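Local coordinates for protein carbohydrate binding module (Ruminococcus flavefaciens, PDB 4V1K) that probably binds plant cell-wall polysaccharide as the carbohydrate-binding module of the cellulosomal family 9 glycoside hydrolase Cel9A, at residues Y16-Y30 against I102-W116. Residues are numbered along the deposited sequence; the frame is centred on the assembly and turned at random.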
ATOM      1  N   TYR A  16      -8.112   0.503 -13.444  1.00 20.29           N
ATOM      2  CA  TYR A  16      -6.700   0.714 -13.800  1.00 19.40           C
ATOM      3  C   TYR A  16      -6.534   1.536 -15.075  1.00 19.07           C
ATOM      4  O   TYR A  16      -5.721   2.479 -15.137  1.00 20.15           O
ATOM      5  CB  TYR A  16      -5.939  -0.654 -13.901  1.00 19.12           C
ATOM      6  CG  TYR A  16      -4.576  -0.536 -14.564  1.00 18.61           C
ATOM      7  CD1 TYR A  16      -3.490   0.008 -13.901  1.00 20.49           C
ATOM      8  CD2 TYR A  16      -4.420  -0.865 -15.898  1.00 20.22           C
ATOM      9  CE1 TYR A  16      -2.250   0.163 -14.548  1.00 18.36           C
ATOM     10  CE2 TYR A  16      -3.220  -0.709 -16.546  1.00 19.93           C
ATOM     11  CZ  TYR A  16      -2.136  -0.190 -15.876  1.00 18.31           C
ATOM     12  OH  TYR A  16      -0.949  -0.040 -16.567  1.00 22.01           O
ATOM     13  N   SER A  17      -7.281   1.172 -16.114  1.00 20.21           N
ATOM     14  CA  SER A  17      -7.140   1.838 -17.423  1.00 21.77           C
ATOM     15  C   SER A  17      -7.587   3.306 -17.395  1.00 21.96           C
ATOM     16  O   SER A  17      -7.213   4.090 -18.302  1.00 24.25           O
ATOM     17  CB  SER A  17      -7.918   1.062 -18.496  1.00 23.22           C
ATOM     18  OG  SER A  17      -9.313   1.017 -18.177  1.00 24.74           O
ATOM     19  N   ALA A  18      -8.332   3.702 -16.352  1.00 22.55           N
ATOM     20  CA  ALA A  18      -8.721   5.108 -16.187  1.00 24.15           C
ATOM     21  C   ALA A  18      -7.661   5.978 -15.527  1.00 23.84           C
ATOM     22  O   ALA A  18      -7.788   7.234 -15.532  1.00 28.70           O
ATOM     23  CB  ALA A  18     -10.008   5.240 -15.397  1.00 26.81           C
ATOM     24  N   LEU A  19      -6.636   5.353 -14.949  1.00 22.16           N
ATOM     25  CA  LEU A  19      -5.608   6.127 -14.260  1.00 22.79           C
ATOM     26  C   LEU A  19      -4.633   6.750 -15.274  1.00 22.97           C
ATOM     27  O   LEU A  19      -4.061   6.060 -16.103  1.00 25.74           O
ATOM     28  CB  LEU A  19      -4.830   5.254 -13.273  1.00 21.53           C
ATOM     29  CG  LEU A  19      -5.652   4.506 -12.217  1.00 22.25           C
ATOM     30  CD1 LEU A  19      -4.816   3.460 -11.475  1.00 24.01           C
ATOM     31  CD2 LEU A  19      -6.317   5.491 -11.254  1.00 26.42           C
ATOM     32  N   GLY A  20      -4.409   8.050 -15.166  1.00 25.63           N
ATOM     33  CA  GLY A  20      -3.331   8.699 -15.914  1.00 26.72           C
ATOM     34  C   GLY A  20      -1.960   8.335 -15.392  1.00 25.51           C
ATOM     35  O   GLY A  20      -1.832   7.709 -14.344  1.00 24.43           O
ATOM     36  N   GLU A  21      -0.932   8.700 -16.141  1.00 28.17           N
ATOM     37  CA  GLU A  21       0.466   8.454 -15.753  1.00 29.17           C
ATOM     38  C   GLU A  21       0.781   8.897 -14.323  1.00 27.24           C
ATOM     39  O   GLU A  21       1.524   8.214 -13.586  1.00 29.32           O
ATOM     40  CB  GLU A  21       1.416   9.194 -16.735  1.00 37.72           C
ATOM     41  CG  GLU A  21       1.527   8.532 -18.094  1.00 43.82           C
ATOM     42  CD  GLU A  21       2.209   9.392 -19.167  1.00 50.61           C
ATOM     43  OE1 GLU A  21       2.299  10.642 -19.034  1.00 44.61           O
ATOM     44  OE2 GLU A  21       2.637   8.795 -20.173  1.00 59.61           O
ATOM     45  N   ASP A  22       0.211  10.024 -13.924  1.00 27.19           N
ATOM     46  CA  ASP A  22       0.503  10.625 -12.625  1.00 28.02           C
ATOM     47  C   ASP A  22      -0.464  10.159 -11.539  1.00 28.12           C
ATOM     48  O   ASP A  22      -0.406  10.678 -10.421  1.00 30.24           O
ATOM     49  CB  ASP A  22       0.450  12.167 -12.716  1.00 34.17           C
ATOM     50  CG  ASP A  22      -0.917  12.711 -13.191  1.00 37.17           C
ATOM     51  OD1 ASP A  22      -1.694  11.988 -13.859  1.00 43.34           O
ATOM     52  OD2 ASP A  22      -1.192  13.914 -12.943  1.00 46.84           O
ATOM     53  N   GLU A  23      -1.326   9.183 -11.858  1.00 22.68           N
ATOM     54  CA  GLU A  23      -2.384   8.737 -10.959  1.00 23.24           C
ATOM     55  C   GLU A  23      -2.219   7.285 -10.552  1.00 21.33           C
ATOM     56  O   GLU A  23      -3.084   6.756  -9.851  1.00 23.02           O
ATOM     57  CB  GLU A  23      -3.764   8.922 -11.624  1.00 26.31           C
ATOM     58  CG  GLU A  23      -4.097  10.370 -11.933  1.00 31.48           C
ATOM     59  CD  GLU A  23      -5.425  10.581 -12.628  1.00 36.49           C
ATOM     60  OE1 GLU A  23      -5.881   9.740 -13.427  1.00 32.31           O
ATOM     61  OE2 GLU A  23      -6.016  11.642 -12.377  1.00 45.38           O
ATOM     62  N   ARG A  24      -1.116   6.626 -10.931  1.00 20.14           N
ATOM     63  CA  ARG A  24      -1.035   5.169 -10.721  1.00 18.15           C
ATOM     64  C   ARG A  24      -0.620   4.762  -9.292  1.00 17.73           C
ATOM     65  O   ARG A  24      -0.505   3.578  -8.980  1.00 20.46           O
ATOM     66  CB  ARG A  24      -0.114   4.519 -11.760  1.00 19.92           C
ATOM     67  CG  ARG A  24      -0.754   4.475 -13.143  1.00 20.75           C
ATOM     68  CD  ARG A  24       0.094   3.776 -14.159  1.00 22.50           C
ATOM     69  NE  ARG A  24      -0.596   3.622 -15.432  1.00 23.86           N
ATOM     70  CZ  ARG A  24      -0.105   3.998 -16.598  1.00 25.21           C
ATOM     71  NH1 ARG A  24       1.104   4.614 -16.689  1.00 27.19           N
ATOM     72  NH2 ARG A  24      -0.836   3.758 -17.692  1.00 26.17           N
HETATM   73  N   MSE A  25      -0.379   5.732  -8.421  1.00 17.95           N
HETATM   74  CA  MSE A  25      -0.220   5.428  -6.978  1.00 19.74           C
HETATM   75  C   MSE A  25      -1.420   5.951  -6.195  1.00 19.61           C
HETATM   76  O   MSE A  25      -1.793   7.131  -6.279  1.00 24.88           O
HETATM   77  CB  MSE A  25       1.064   6.021  -6.386  1.00 20.92           C
HETATM   78  CG  MSE A  25       2.309   5.565  -7.125  1.00 18.89           C
HETATM   79 SE   MSE A  25       3.990   5.799  -6.170  1.00 20.82          SE
HETATM   80  CE  MSE A  25       3.994   4.115  -5.177  1.00 20.21           C
ATOM     81  N   ILE A  26      -2.009   5.063  -5.423  1.00 18.77           N
ATOM     82  CA  ILE A  26      -3.179   5.413  -4.605  0.50 20.43           C
ATOM     83  C   ILE A  26      -2.750   5.568  -3.157  1.00 18.57           C
ATOM     84  O   ILE A  26      -2.139   4.672  -2.552  1.00 18.75           O
ATOM     85  CB  ILE A  26      -4.291   4.381  -4.723  0.50 21.87           C
ATOM     86  CG1 ILE A  26      -4.718   4.273  -6.192  0.50 24.60           C
ATOM     87  CG2 ILE A  26      -5.457   4.805  -3.844  0.50 22.81           C
ATOM     88  CD1 ILE A  26      -5.285   2.933  -6.587  0.50 25.83           C
ATOM     89  N   GLY A  27      -3.015   6.772  -2.615  1.00 19.11           N
ATOM     90  CA  GLY A  27      -2.546   7.159  -1.303  1.00 19.19           C
ATOM     91  C   GLY A  27      -3.552   6.988  -0.167  1.00 19.68           C
ATOM     92  O   GLY A  27      -4.749   7.217  -0.364  1.00 20.19           O
ATOM     93  N   PHE A  28      -3.023   6.617   1.014  1.00 17.73           N
ATOM     94  CA  PHE A  28      -3.777   6.555   2.267  1.00 17.82           C
ATOM     95  C   PHE A  28      -2.991   7.240   3.370  1.00 17.99           C
ATOM     96  O   PHE A  28      -1.812   6.946   3.588  1.00 19.34           O
ATOM     97  CB  PHE A  28      -4.101   5.118   2.650  1.00 19.08           C
ATOM     98  CG  PHE A  28      -4.811   4.366   1.577  1.00 19.66           C
ATOM     99  CD1 PHE A  28      -6.204   4.462   1.463  1.00 22.19           C
ATOM    100  CD2 PHE A  28      -4.105   3.590   0.665  1.00 21.49           C
ATOM    101  CE1 PHE A  28      -6.872   3.790   0.464  1.00 24.11           C
ATOM    102  CE2 PHE A  28      -4.785   2.929  -0.340  1.00 23.28           C
ATOM    103  CZ  PHE A  28      -6.156   3.035  -0.433  1.00 24.46           C
ATOM    104  N   SER A  29      -3.625   8.209   4.025  1.00 18.87           N
ATOM    105  CA  SER A  29      -2.982   8.948   5.098  1.00 18.92           C
ATOM    106  C   SER A  29      -2.788   8.049   6.330  1.00 18.77           C
ATOM    107  O   SER A  29      -3.725   7.368   6.771  1.00 18.97           O
ATOM    108  CB  SER A  29      -3.812  10.202   5.492  1.00 22.07           C
ATOM    109  OG  SER A  29      -4.035  11.097   4.396  1.00 25.22           O
ATOM    110  N   TYR A  30      -1.584   8.058   6.911  1.00 17.35           N
ATOM    111  CA  TYR A  30      -1.347   7.260   8.116  1.00 17.97           C
ATOM    112  C   TYR A  30      -2.295   7.649   9.274  1.00 18.27           C
ATOM    113  O   TYR A  30      -2.667   6.782  10.073  1.00 17.94           O
ATOM    114  CB  TYR A  30       0.096   7.351   8.567  1.00 18.05           C
ATOM    115  CG  TYR A  30       1.053   6.525   7.716  1.00 16.51           C
ATOM    116  CD1 TYR A  30       0.969   5.101   7.674  1.00 17.22           C
ATOM    117  CD2 TYR A  30       2.080   7.141   7.004  1.00 16.32           C
ATOM    118  CE1 TYR A  30       1.862   4.341   6.913  1.00 16.76           C
ATOM    119  CE2 TYR A  30       2.983   6.386   6.265  1.00 15.11           C
ATOM    120  CZ  TYR A  30       2.883   4.997   6.215  1.00 15.10           C
ATOM    121  OH  TYR A  30       3.802   4.236   5.485  1.00 16.12           O
ATOM    122  N   ILE A 102       9.875   5.829   8.435  1.00 16.65           N
ATOM    123  CA  ILE A 102       8.501   6.173   7.989  1.00 16.07           C
ATOM    124  C   ILE A 102       7.953   7.378   8.782  1.00 16.33           C
ATOM    125  O   ILE A 102       8.048   7.417  10.047  1.00 18.11           O
ATOM    126  CB  ILE A 102       7.540   4.960   8.049  1.00 15.79           C
ATOM    127  CG1 ILE A 102       7.906   3.966   6.935  1.00 18.04           C
ATOM    128  CG2 ILE A 102       6.074   5.372   7.933  1.00 16.86           C
ATOM    129  CD1 ILE A 102       7.159   2.643   6.946  1.00 19.00           C
ATOM    130  N   GLN A 103       7.329   8.301   8.031  1.00 15.50           N
ATOM    131  CA  GLN A 103       6.720   9.480   8.625  1.00 15.93           C
ATOM    132  C   GLN A 103       5.209   9.277   8.683  1.00 16.84           C
ATOM    133  O   GLN A 103       4.513   9.359   7.676  1.00 18.05           O
ATOM    134  CB  GLN A 103       7.063  10.746   7.815  1.00 17.57           C
ATOM    135  CG  GLN A 103       6.337  11.997   8.302  1.00 19.93           C
ATOM    136  CD  GLN A 103       6.689  12.363   9.728  1.00 24.32           C
ATOM    137  OE1 GLN A 103       6.247  11.703  10.663  1.00 26.02           O
ATOM    138  NE2 GLN A 103       7.448  13.465   9.909  1.00 31.92           N
ATOM    139  N   THR A 104       4.702   8.968   9.878  1.00 16.24           N
ATOM    140  CA  THR A 104       3.253   8.831  10.083  1.00 17.32           C
ATOM    141  C   THR A 104       2.540  10.133  10.443  1.00 18.94           C
ATOM    142  O   THR A 104       1.287  10.201  10.416  1.00 22.67           O
ATOM    143  CB  THR A 104       2.930   7.802  11.195  1.00 19.63           C
ATOM    144  OG1 THR A 104       3.487   8.215  12.447  1.00 21.97           O
ATOM    145  CG2 THR A 104       3.457   6.435  10.826  1.00 23.72           C
ATOM    146  N   GLN A 105       3.312  11.166  10.755  1.00 18.08           N
ATOM    147  CA  GLN A 105       2.777  12.455  11.204  1.00 19.19           C
ATOM    148  C   GLN A 105       2.713  13.479  10.067  1.00 19.19           C
ATOM    149  O   GLN A 105       3.283  13.276   8.979  1.00 18.33           O
ATOM    150  CB  GLN A 105       3.689  13.019  12.296  1.00 21.94           C
ATOM    151  CG  GLN A 105       3.974  12.050  13.451  1.00 24.16           C
ATOM    152  CD  GLN A 105       4.725  12.697  14.592  1.00 27.29           C
ATOM    153  OE1 GLN A 105       4.269  13.669  15.165  1.00 30.69           O
ATOM    154  NE2 GLN A 105       5.883  12.148  14.932  1.00 30.32           N
ATOM    155  N   TYR A 106       2.016  14.584  10.333  1.00 18.62           N
ATOM    156  CA  TYR A 106       2.058  15.779   9.465  1.00 19.17           C
ATOM    157  C   TYR A 106       1.568  15.490   8.029  1.00 19.64           C
ATOM    158  O   TYR A 106       1.980  16.134   7.080  1.00 21.53           O
ATOM    159  CB  TYR A 106       3.465  16.457   9.502  1.00 20.72           C
ATOM    160  CG  TYR A 106       3.929  16.663  10.922  1.00 23.42           C
ATOM    161  CD1 TYR A 106       3.185  17.468  11.793  1.00 25.66           C
ATOM    162  CD2 TYR A 106       5.089  16.052  11.419  1.00 26.31           C
ATOM    163  CE1 TYR A 106       3.556  17.636  13.127  1.00 25.53           C
ATOM    164  CE2 TYR A 106       5.479  16.231  12.751  1.00 27.77           C
ATOM    165  CZ  TYR A 106       4.714  17.020  13.604  1.00 26.32           C
ATOM    166  OH  TYR A 106       5.057  17.172  14.960  1.00 28.58           O
ATOM    167  N   GLY A 107       0.623  14.556   7.923  1.00 17.80           N
ATOM    168  CA  GLY A 107      -0.007  14.183   6.655  1.00 19.48           C
ATOM    169  C   GLY A 107       0.715  13.065   5.886  1.00 17.15           C
ATOM    170  O   GLY A 107       0.380  12.815   4.718  1.00 17.79           O
ATOM    171  N   GLY A 108       1.728  12.415   6.497  1.00 16.15           N
ATOM    172  CA  GLY A 108       2.408  11.318   5.836  1.00 15.15           C
ATOM    173  C   GLY A 108       1.441  10.264   5.304  1.00 16.39           C
ATOM    174  O   GLY A 108       0.404   9.981   5.936  1.00 16.44           O
ATOM    175  N   GLU A 109       1.835   9.636   4.196  1.00 15.86           N
ATOM    176  CA  GLU A 109       1.023   8.648   3.496  1.00 16.31           C
ATOM    177  C   GLU A 109       1.797   7.363   3.150  1.00 15.05           C
ATOM    178  O   GLU A 109       3.008   7.409   2.866  1.00 16.07           O
ATOM    179  CB  GLU A 109       0.490   9.213   2.156  1.00 18.06           C
ATOM    180  CG  GLU A 109      -0.484  10.370   2.306  1.00 20.38           C
ATOM    181  CD  GLU A 109      -1.080  10.876   1.020  1.00 24.76           C
ATOM    182  OE1 GLU A 109      -0.936  10.218  -0.034  1.00 31.49           O
ATOM    183  OE2 GLU A 109      -1.764  11.932   1.086  1.00 31.26           O
ATOM    184  N   ILE A 110       1.037   6.261   3.059  1.00 16.64           N
ATOM    185  CA  ILE A 110       1.435   5.058   2.370  1.00 16.64           C
ATOM    186  C   ILE A 110       0.777   5.073   0.994  1.00 17.37           C
ATOM    187  O   ILE A 110      -0.418   5.411   0.862  1.00 18.61           O
ATOM    188  CB  ILE A 110       1.080   3.774   3.203  1.00 17.81           C
ATOM    189  CG1 ILE A 110       1.561   2.496   2.514  1.00 19.45           C
ATOM    190  CG2 ILE A 110      -0.429   3.656   3.471  1.00 19.78           C
ATOM    191  CD1 ILE A 110       3.047   2.314   2.513  1.00 20.72           C
ATOM    192  N   LYS A 111       1.552   4.731  -0.032  1.00 15.84           N
ATOM    193  CA  LYS A 111       1.093   4.768  -1.441  1.00 17.11           C
ATOM    194  C   LYS A 111       1.205   3.374  -2.090  1.00 16.02           C
ATOM    195  O   LYS A 111       2.253   2.722  -2.015  1.00 18.02           O
ATOM    196  CB  LYS A 111       1.878   5.824  -2.231  1.00 19.89           C
ATOM    197  CG  LYS A 111       1.711   7.236  -1.675  1.00 24.06           C
ATOM    198  CD  LYS A 111       1.378   8.253  -2.731  1.00 31.99           C
ATOM    199  CE  LYS A 111       1.348   9.641  -2.150  1.00 35.57           C
ATOM    200  NZ  LYS A 111       0.224  10.408  -2.744  1.00 44.10           N
ATOM    201  N   PHE A 112       0.100   2.937  -2.688  1.00 16.39           N
ATOM    202  CA  PHE A 112      -0.045   1.628  -3.350  1.00 16.78           C
ATOM    203  C   PHE A 112       0.000   1.869  -4.851  1.00 16.22           C
ATOM    204  O   PHE A 112      -0.939   2.428  -5.444  1.00 17.79           O
ATOM    205  CB  PHE A 112      -1.377   1.003  -2.913  1.00 17.19           C
ATOM    206  CG  PHE A 112      -1.777  -0.248  -3.655  1.00 17.79           C
ATOM    207  CD1 PHE A 112      -0.972  -1.374  -3.638  1.00 19.59           C
ATOM    208  CD2 PHE A 112      -3.008  -0.315  -4.298  1.00 19.91           C
ATOM    209  CE1 PHE A 112      -1.380  -2.542  -4.279  1.00 20.40           C
ATOM    210  CE2 PHE A 112      -3.407  -1.465  -4.950  1.00 19.93           C
ATOM    211  CZ  PHE A 112      -2.592  -2.568  -4.930  1.00 19.13           C
ATOM    212  N   GLY A 113       1.122   1.508  -5.451  1.00 15.40           N
ATOM    213  CA  GLY A 113       1.348   1.713  -6.876  1.00 15.76           C
ATOM    214  C   GLY A 113       0.857   0.510  -7.681  1.00 16.61           C
ATOM    215  O   GLY A 113       1.189  -0.649  -7.365  1.00 18.30           O
ATOM    216  N   VAL A 114       0.075   0.781  -8.720  1.00 16.01           N
ATOM    217  CA  VAL A 114      -0.419  -0.253  -9.625  1.00 16.87           C
ATOM    218  C   VAL A 114       0.151  -0.003 -11.019  1.00 17.39           C
ATOM    219  O   VAL A 114      -0.329   0.867 -11.762  1.00 17.60           O
ATOM    220  CB  VAL A 114      -1.981  -0.294  -9.682  1.00 18.18           C
ATOM    221  CG1 VAL A 114      -2.446  -1.496 -10.506  1.00 19.80           C
ATOM    222  CG2 VAL A 114      -2.573  -0.387  -8.288  1.00 20.89           C
ATOM    223  N   TRP A 115       1.202  -0.734 -11.372  1.00 15.59           N
ATOM    224  CA  TRP A 115       1.795  -0.574 -12.714  1.00 15.93           C
ATOM    225  C   TRP A 115       1.027  -1.365 -13.784  1.00 17.16           C
ATOM    226  O   TRP A 115       0.986  -0.955 -14.957  1.00 18.76           O
ATOM    227  CB  TRP A 115       3.265  -0.997 -12.700  1.00 17.38           C
ATOM    228  CG  TRP A 115       4.206  -0.352 -11.693  1.00 16.90           C
ATOM    229  CD1 TRP A 115       5.442  -0.856 -11.328  1.00 17.85           C
ATOM    230  CD2 TRP A 115       4.050   0.873 -10.946  1.00 16.51           C
ATOM    231  NE1 TRP A 115       6.042  -0.044 -10.413  1.00 19.11           N
ATOM    232  CE2 TRP A 115       5.222   1.020 -10.151  1.00 18.53           C
ATOM    233  CE3 TRP A 115       3.031   1.843 -10.830  1.00 18.19           C
ATOM    234  CZ2 TRP A 115       5.426   2.129  -9.292  1.00 17.09           C
ATOM    235  CZ3 TRP A 115       3.242   2.936  -9.978  1.00 19.50           C
ATOM    236  CH2 TRP A 115       4.424   3.048  -9.204  1.00 19.00           C
ATOM    237  N   TRP A 116       0.402  -2.468 -13.367  1.00 17.92           N
ATOM    238  CA  TRP A 116      -0.432  -3.308 -14.238  1.00 17.87           C
ATOM    239  C   TRP A 116      -1.307  -4.170 -13.380  1.00 17.76           C
ATOM    240  O   TRP A 116      -0.880  -4.599 -12.318  1.00 17.94           O
ATOM    241  CB  TRP A 116       0.420  -4.226 -15.091  1.00 17.76           C
ATOM    242  CG  TRP A 116      -0.355  -5.082 -16.056  1.00 17.75           C
ATOM    243  CD1 TRP A 116      -0.681  -6.413 -15.910  1.00 19.80           C
ATOM    244  CD2 TRP A 116      -0.896  -4.671 -17.319  1.00 19.27           C
ATOM    245  NE1 TRP A 116      -1.392  -6.839 -17.010  1.00 19.80           N
ATOM    246  CE2 TRP A 116      -1.544  -5.779 -17.878  1.00 20.53           C
ATOM    247  CE3 TRP A 116      -0.924  -3.458 -18.006  1.00 22.26           C
ATOM    248  CZ2 TRP A 116      -2.164  -5.719 -19.123  1.00 22.20           C
ATOM    249  CZ3 TRP A 116      -1.563  -3.402 -19.243  1.00 24.22           C
ATOM    250  CH2 TRP A 116      -2.169  -4.528 -19.785  1.00 22.73           C
TER
HETATM  251  O   HOH W   1      -2.097  13.024   3.664  1.00 27.31           O
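Strands 25-29 and 109-114 pair antiparallel, with Ile26 facing Phe112 and Phe28 facing Ile110 as hydrogen-bonded pairs. Ile26 N to Phe112 O and Phe112 N to Ile26 O both measure 2.8 Å and are nearly straight. Val114 N to Arg24 O extends the pairing at one end, Tyr30 N to Gly108 O at the other, beside the type I' turn 105-108.

Aromatic contacts flank the pairing. The Tyr30 ring is sandwiched: Thr104 CG2 lies over one face, 4.2 Å from the ring centroid, and Ile110 N over the opposite one. With CG beside its own backbone N (chi1 -76°), the ring reaches across the partner segment until its CZ lies 3.6 Å from Ile102 CG2; Tyr30 OH is hydrogen-bonded to Thr63 OG1. Cutting Tyr30 back to an alanine is likely to open a gap between Thr104 and Ile110 and leave Thr63 without its hydroxyl partner. Beyond the strand, Trp116 CA sits over the Tyr16 ring, whose OH makes a weak hydrogen bond to Trp115 O. Selenomethionine Met25 lays CG and SE along the Trp115 ring edge, a Met-aromatic contact.

Polar groups gather on the face bearing Ser29, Glu109 and Lys111. Lys111 NZ bridges to Glu109 OE1 (3.0 Å), while one water joins Ser29 OG, Glu109 OE2 and Gly107 O.

Strand 109-114 runs between 25-29 and 55-64 in one antiparallel sheet of this beta-sandwich-like module. Ile26, Phe28 and Phe112 turn into the core: Phe28 packs on strands 5-15 and 121-131, and Phe112 meets Ile124, Tyr57 and Phe61.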